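Local coordinates for periplasmic divalent cation tolerance protein (Xylella fastidiosa, PDB 2NUH) that is of unknown function but belongs to the CutA family of divalent cation tolerance proteins and may bind copper ions, at residues Tyr6-Cys12 with Glu55-Lys61; Lys61-His66 with Ile101-Asp106. One frame throughout, in Å; residues are numbered along the deposited sequence.

Contact 1: residues Tyr6-Cys12 with Glu55-Lys61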
loop_
_atom_site.group_PDB
_atom_site.type_symbol
_atom_site.label_atom_id
_atom_site.label_comp_id
_atom_site.label_asym_id
_atom_site.label_seq_id
_atom_site.Cartn_x
_atom_site.Cartn_y
_atom_site.Cartn_z
ATOM N N TYR A 6 -4.500 -2.137 -9.629
ATOM C CA TYR A 6 -3.208 -2.522 -9.114
ATOM C C TYR A 6 -3.277 -2.732 -7.629
ATOM O O TYR A 6 -3.981 -2.018 -6.925
ATOM C CB TYR A 6 -2.190 -1.420 -9.392
ATOM C CG TYR A 6 -1.701 -1.473 -10.813
ATOM C CD1 TYR A 6 -0.446 -1.972 -11.114
ATOM C CD2 TYR A 6 -2.514 -1.059 -11.862
ATOM C CE1 TYR A 6 0.002 -2.038 -12.428
ATOM C CE2 TYR A 6 -2.081 -1.135 -13.165
ATOM C CZ TYR A 6 -0.825 -1.619 -13.442
ATOM O OH TYR A 6 -0.397 -1.697 -14.749
ATOM N N LEU A 7 -2.525 -3.721 -7.169
ATOM C CA LEU A 7 -2.384 -3.998 -5.761
ATOM C C LEU A 7 -0.992 -3.537 -5.391
ATOM O O LEU A 7 -0.011 -4.016 -5.959
ATOM C CB LEU A 7 -2.509 -5.505 -5.521
ATOM C CG LEU A 7 -2.490 -6.115 -4.123
ATOM C CD1 LEU A 7 -3.488 -5.453 -3.201
ATOM C CD2 LEU A 7 -2.787 -7.589 -4.241
ATOM N N ILE A 8 -0.901 -2.600 -4.458
ATOM C CA ILE A 8 0.404 -2.133 -4.006
ATOM C C ILE A 8 0.689 -2.717 -2.650
ATOM O O ILE A 8 -0.139 -2.626 -1.756
ATOM C CB ILE A 8 0.449 -0.602 -3.895
ATOM C CG1 ILE A 8 0.106 0.030 -5.245
ATOM C CG2 ILE A 8 1.823 -0.136 -3.410
ATOM C CD1 ILE A 8 -0.115 1.525 -5.157
ATOM N N PHE A 9 1.870 -3.315 -2.527
ATOM C CA PHE A 9 2.354 -3.833 -1.265
ATOM C C PHE A 9 3.266 -2.809 -0.644
ATOM O O PHE A 9 4.150 -2.277 -1.296
ATOM C CB PHE A 9 3.134 -5.125 -1.489
ATOM C CG PHE A 9 2.298 -6.254 -1.991
ATOM C CD1 PHE A 9 1.920 -7.283 -1.142
ATOM C CD2 PHE A 9 1.897 -6.301 -3.315
ATOM C CE1 PHE A 9 1.141 -8.340 -1.614
ATOM C CE2 PHE A 9 1.129 -7.349 -3.793
ATOM C CZ PHE A 9 0.743 -8.361 -2.930
ATOM N N SER A 10 3.047 -2.546 0.634
ATOM C CA SER A 10 3.965 -1.740 1.413
ATOM C C SER A 10 3.970 -2.304 2.810
ATOM O O SER A 10 3.142 -3.141 3.135
ATOM C CB SER A 10 3.512 -0.283 1.449
ATOM O OG SER A 10 4.497 0.517 2.074
ATOM N N THR A 11 4.907 -1.874 3.635
ATOM C CA THR A 11 4.858 -2.224 5.039
ATOM C C THR A 11 5.081 -0.973 5.838
ATOM O O THR A 11 5.683 -0.020 5.341
ATOM C CB THR A 11 5.929 -3.241 5.440
ATOM O OG1 THR A 11 7.222 -2.699 5.172
ATOM C CG2 THR A 11 5.768 -4.528 4.686
ATOM N N CYS A 12 4.590 -0.963 7.062
ATOM C CA CYS A 12 4.896 0.141 7.959
ATOM C C CYS A 12 5.213 -0.415 9.314
ATOM O O CYS A 12 4.871 -1.550 9.619
ATOM C CB CYS A 12 3.771 1.160 8.117
ATOM S SG CYS A 12 2.170 0.448 8.228
ATOM N N GLU A 55 6.339 -5.356 11.616
ATOM C CA GLU A 55 5.689 -4.465 10.681
ATOM C C GLU A 55 4.223 -4.800 10.534
ATOM O O GLU A 55 3.745 -5.820 11.018
ATOM C CB GLU A 55 6.353 -4.567 9.312
ATOM C CG GLU A 55 7.784 -4.112 9.292
ATOM C CD GLU A 55 8.246 -3.835 7.896
ATOM O OE1 GLU A 55 8.336 -4.782 7.096
ATOM O OE2 GLU A 55 8.465 -2.659 7.565
ATOM N N ILE A 56 3.522 -3.899 9.867
ATOM C CA ILE A 56 2.182 -4.138 9.368
ATOM C C ILE A 56 2.316 -4.193 7.866
ATOM O O ILE A 56 2.939 -3.314 7.271
ATOM C CB ILE A 56 1.258 -2.967 9.715
ATOM C CG1 ILE A 56 1.355 -2.623 11.210
ATOM C CG2 ILE A 56 -0.186 -3.227 9.249
ATOM C CD1 ILE A 56 0.902 -3.713 12.118
ATOM N N GLN A 57 1.762 -5.229 7.250
ATOM C CA GLN A 57 1.767 -5.332 5.812
ATOM C C GLN A 57 0.560 -4.606 5.270
ATOM O O GLN A 57 -0.549 -4.780 5.778
ATOM C CB GLN A 57 1.744 -6.807 5.393
ATOM C CG GLN A 57 1.650 -7.012 3.890
ATOM C CD GLN A 57 2.934 -6.687 3.188
ATOM O OE1 GLN A 57 2.964 -5.896 2.231
ATOM N NE2 GLN A 57 4.006 -7.274 3.657
ATOM N N LEU A 58 0.773 -3.784 4.249
ATOM C CA LEU A 58 -0.325 -3.095 3.605
ATOM C C LEU A 58 -0.566 -3.668 2.236
ATOM O O LEU A 58 0.375 -4.026 1.519
ATOM C CB LEU A 58 -0.035 -1.602 3.452
ATOM C CG LEU A 58 0.256 -0.809 4.719
ATOM C CD1 LEU A 58 0.452 0.627 4.283
ATOM C CD2 LEU A 58 -0.886 -0.902 5.701
ATOM N N LEU A 59 -1.844 -3.756 1.899
ATOM C CA LEU A 59 -2.284 -4.124 0.568
ATOM C C LEU A 59 -3.183 -3.001 0.124
ATOM O O LEU A 59 -4.283 -2.829 0.638
ATOM C CB LEU A 59 -3.072 -5.438 0.568
ATOM C CG LEU A 59 -2.365 -6.735 0.921
ATOM C CD1 LEU A 59 -3.385 -7.843 0.975
ATOM C CD2 LEU A 59 -1.323 -7.061 -0.110
ATOM N N ILE A 60 -2.692 -2.226 -0.823
ATOM C CA ILE A 60 -3.372 -1.022 -1.256
ATOM C C ILE A 60 -4.000 -1.300 -2.596
ATOM O O ILE A 60 -3.314 -1.702 -3.524
ATOM C CB ILE A 60 -2.367 0.113 -1.381
ATOM C CG1 ILE A 60 -1.784 0.416 -0.012
ATOM C CG2 ILE A 60 -3.023 1.357 -1.935
ATOM C CD1 ILE A 60 -0.423 1.070 -0.073
ATOM N N LYS A 61 -5.307 -1.079 -2.707
ATOM C CA LYS A 61 -5.999 -1.354 -3.957
ATOM C C LYS A 61 -6.248 -0.038 -4.663
ATOM O O LYS A 61 -6.887 0.852 -4.131
ATOM C CB LYS A 61 -7.328 -2.058 -3.694
ATOM C CG LYS A 61 -7.249 -3.577 -3.596
ATOM C CD LYS A 61 -6.686 -4.057 -2.284
ATOM C CE LYS A 61 -7.712 -3.995 -1.176
ATOM N NZ LYS A 61 -7.096 -4.335 0.121
#
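Strands 6-12 and 55-61 run antiparallel, their axes 4.5 Å apart at the closest point. Three pairs, Ile-8 with Ile-60, Ser-10 with Leu-58 and Cys-12 with Ile-56, are hydrogen-bonded in both directions. The side chains of these six residues lie on one face. There Ile-8 and Ile-60 abut flank to flank, CB to CB at 3.8 Å. Ser-10 is a dip between larger neighbours, with its CB 4.3 Å from Leu-58 CD1; its hydroxyl turns to the carbonyl of Glu-84. Cys-12 SG fits beside Ile-56 CB (3.8 Å) and Leu-58 CD2 (4.2 Å). Helices 15-27 and 67-77 cover this face. On the other face Leu-7 CD1 rests in the corner formed by Leu-59 CB (3.8 Å) and Lys-61 CD (3.6 Å). Phe-9 and Leu-59 form a non-hydrogen-bonded pair on this face. At the far end Thr-11 OG1 donates to Glu-55 OE2 (2.7 Å), and Glu-55 also bonds Ser-42 and Tyr-80. One face is thus helix-covered; the other mixes apolar residues (Leu-7, Phe-9, Leu-59) with polar ones (Thr-11, Gln-57, Lys-61). This is the central strand pair of a ferredoxin-like beta-alpha-beta-beta-alpha-beta fold, as in other CutA proteins.

Contact 2: residues Lys61-His66 with Ile101-Asp106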
loop_
_atom_site.group_PDB
_atom_site.type_symbol
_atom_site.label_atom_id
_atom_site.label_comp_id
_atom_site.label_asym_id
_atom_site.label_seq_id
_atom_site.Cartn_x
_atom_site.Cartn_y
_atom_site.Cartn_z
ATOM N N LYS A 61 -5.307 -1.079 -2.707
ATOM C CA LYS A 61 -5.999 -1.354 -3.957
ATOM C C LYS A 61 -6.248 -0.038 -4.663
ATOM O O LYS A 61 -6.887 0.852 -4.131
ATOM C CB LYS A 61 -7.328 -2.058 -3.694
ATOM C CG LYS A 61 -7.249 -3.577 -3.596
ATOM C CD LYS A 61 -6.686 -4.057 -2.284
ATOM C CE LYS A 61 -7.712 -3.995 -1.176
ATOM N NZ LYS A 61 -7.096 -4.335 0.121
ATOM N N THR A 62 -5.746 0.081 -5.877
ATOM C CA THR A 62 -5.872 1.326 -6.595
ATOM C C THR A 62 -5.957 0.998 -8.073
ATOM O O THR A 62 -6.164 -0.150 -8.431
ATOM C CB THR A 62 -4.708 2.285 -6.242
ATOM O OG1 THR A 62 -4.945 3.573 -6.828
ATOM C CG2 THR A 62 -3.366 1.736 -6.682
ATOM N N ASN A 63 -5.820 1.994 -8.928
ATOM C CA ASN A 63 -5.784 1.728 -10.351
ATOM C C ASN A 63 -4.578 2.369 -10.995
ATOM O O ASN A 63 -3.843 3.109 -10.347
ATOM C CB ASN A 63 -7.103 2.137 -11.033
ATOM C CG ASN A 63 -7.361 3.624 -10.986
ATOM O OD1 ASN A 63 -6.479 4.402 -10.637
ATOM N ND2 ASN A 63 -8.578 4.032 -11.337
ATOM N N ALA A 64 -4.381 2.088 -12.275
ATOM C CA ALA A 64 -3.181 2.489 -12.974
ATOM C C ALA A 64 -2.976 3.980 -12.873
ATOM O O ALA A 64 -1.861 4.433 -12.655
ATOM C CB ALA A 64 -3.255 2.077 -14.443
ATOM N N VAL A 65 -4.050 4.748 -13.035
ATOM C CA VAL A 65 -3.872 6.195 -13.089
ATOM C C VAL A 65 -3.531 6.774 -11.723
ATOM O O VAL A 65 -3.083 7.914 -11.636
ATOM C CB VAL A 65 -5.047 6.940 -13.758
ATOM C CG1 VAL A 65 -5.238 6.438 -15.186
ATOM C CG2 VAL A 65 -6.317 6.840 -12.947
ATOM N N HIS A 66 -3.717 5.988 -10.664
ATOM C CA HIS A 66 -3.390 6.472 -9.321
ATOM C C HIS A 66 -2.195 5.803 -8.681
ATOM O O HIS A 66 -1.820 6.169 -7.577
ATOM C CB HIS A 66 -4.578 6.319 -8.371
ATOM C CG HIS A 66 -5.721 7.209 -8.706
ATOM N ND1 HIS A 66 -6.704 6.844 -9.599
ATOM C CD2 HIS A 66 -6.038 8.452 -8.278
ATOM C CE1 HIS A 66 -7.578 7.828 -9.712
ATOM N NE2 HIS A 66 -7.201 8.814 -8.916
ATOM N N ILE A 101 -13.497 -0.109 -7.432
ATOM C CA ILE A 101 -12.191 0.481 -7.168
ATOM C C ILE A 101 -12.055 1.731 -7.999
ATOM O O ILE A 101 -11.702 2.794 -7.486
ATOM C CB ILE A 101 -11.052 -0.492 -7.494
ATOM C CG1 ILE A 101 -11.019 -1.593 -6.442
ATOM C CG2 ILE A 101 -9.700 0.249 -7.539
ATOM C CD1 ILE A 101 -10.077 -2.708 -6.766
ATOM N N ASN A 102 -12.382 1.608 -9.280
ATOM C CA ASN A 102 -12.191 2.708 -10.205
ATOM C C ASN A 102 -13.105 3.869 -9.903
ATOM O O ASN A 102 -12.667 5.016 -9.938
ATOM C CB ASN A 102 -12.374 2.240 -11.649
ATOM C CG ASN A 102 -11.175 1.483 -12.159
ATOM O OD1 ASN A 102 -10.058 1.977 -12.099
ATOM N ND2 ASN A 102 -11.397 0.276 -12.671
ATOM N N THR A 103 -14.371 3.581 -9.607
ATOM C CA THR A 103 -15.336 4.653 -9.362
ATOM C C THR A 103 -15.065 5.371 -8.046
ATOM O O THR A 103 -15.380 6.553 -7.901
ATOM C CB THR A 103 -16.792 4.166 -9.428
ATOM O OG1 THR A 103 -17.001 3.133 -8.462
ATOM C CG2 THR A 103 -17.098 3.629 -10.819
ATOM N N GLU A 104 -14.455 4.671 -7.095
ATOM C CA GLU A 104 -14.079 5.294 -5.835
ATOM C C GLU A 104 -13.047 6.385 -6.003
ATOM O O GLU A 104 -13.029 7.348 -5.228
ATOM C CB GLU A 104 -13.529 4.264 -4.854
ATOM C CG GLU A 104 -14.595 3.411 -4.210
ATOM C CD GLU A 104 -15.514 4.212 -3.312
ATOM O OE1 GLU A 104 -16.664 4.467 -3.728
ATOM O OE2 GLU A 104 -15.086 4.589 -2.198
ATOM N N ILE A 105 -12.170 6.232 -6.990
ATOM C CA ILE A 105 -11.012 7.116 -7.095
ATOM C C ILE A 105 -10.945 7.931 -8.382
ATOM O O ILE A 105 -10.214 8.914 -8.445
ATOM C CB ILE A 105 -9.677 6.356 -6.849
ATOM C CG1 ILE A 105 -9.443 5.263 -7.894
ATOM C CG2 ILE A 105 -9.646 5.782 -5.430
ATOM C CD1 ILE A 105 -8.173 4.433 -7.608
ATOM N N ASP A 106 -11.699 7.530 -9.400
ATOM C CA ASP A 106 -11.708 8.266 -10.666
ATOM C C ASP A 106 -12.757 9.371 -10.642
ATOM O O ASP A 106 -13.566 9.450 -9.718
ATOM C CB ASP A 106 -11.961 7.325 -11.845
ATOM C CG ASP A 106 -10.792 6.394 -12.125
ATOM O OD1 ASP A 106 -10.994 5.407 -12.859
ATOM O OD2 ASP A 106 -9.671 6.642 -11.626
#
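Ile-105, Asn-63 and Ile-101 bury the most surface where the last helix meets the end of strand 50-63. The axes of strand 61-63 and helix 101-105 cross steeply, at 76°, and come within 7.9 Å. Ile-105 and Ile-101 lie one helical turn apart, and both have CB directed at the strand side. Ile-105 fits into the bend of 62-66. Its CD1 lies 3.4 Å from Thr-62 OG1 and 3.5 Å from Asn-63 OD1. Its CB sits over the face of the His-66 ring, 4.0 Å from the centroid, in a CH-pi contact. Ile-101 covers the strand itself, with CG2 3.7 Å from Thr-62 O and CD1 4.2 Å from Lys-61 CB. It also touches Val-5 of the neighbouring strand.

Asn-63 supplies the polar part. Its ND2 donates to Asn-102 OD1 (2.6 Å) and to Asp-106 OD2 (2.8 Å), so one amide nitrogen holds the side chains of both Asn-102 and Asp-106. Its OD1 accepts from His-66 ND1 (2.7 Å). That bond steadies the imidazole under Ile-105, and the ring edge brings CE1 to 3.1 Å from Asp-106 OD2. Thr-62 OG1 has its own partner, the carbonyl of Leu-30.

The chemistry implies a mixed join: the isoleucines fill space against the backbone, the polar side chains and the His-66 ring, while the amide of Asn-63, bonded through both its nitrogen and its oxygen, ties segment 101-106 to the turn. The proton on His-66 ND1 is committed to Asn-63.

Overall arrangement
The chain starts in strand 5-12, passes through helix 15-27 and strands 33-38 and 40-45, and returns in strand 50-63, where contact 1 closes the first loop. Contact 2 opens at Lys-61, the residue the two contacts share. Its loop takes in helix 67-77 and strand 86-89 before helix 95-105 comes back to the end of strand 50-63. The loops follow in series and neither nest nor cross. Contact 1 joins strands in the middle of the sheet. Contact 2 attaches the C-terminal helix to the sheet's end, about 15 Å away between centres. A probable hydrogen bond from Tyr-6 N to Thr-62 O (2.9 Å) links them.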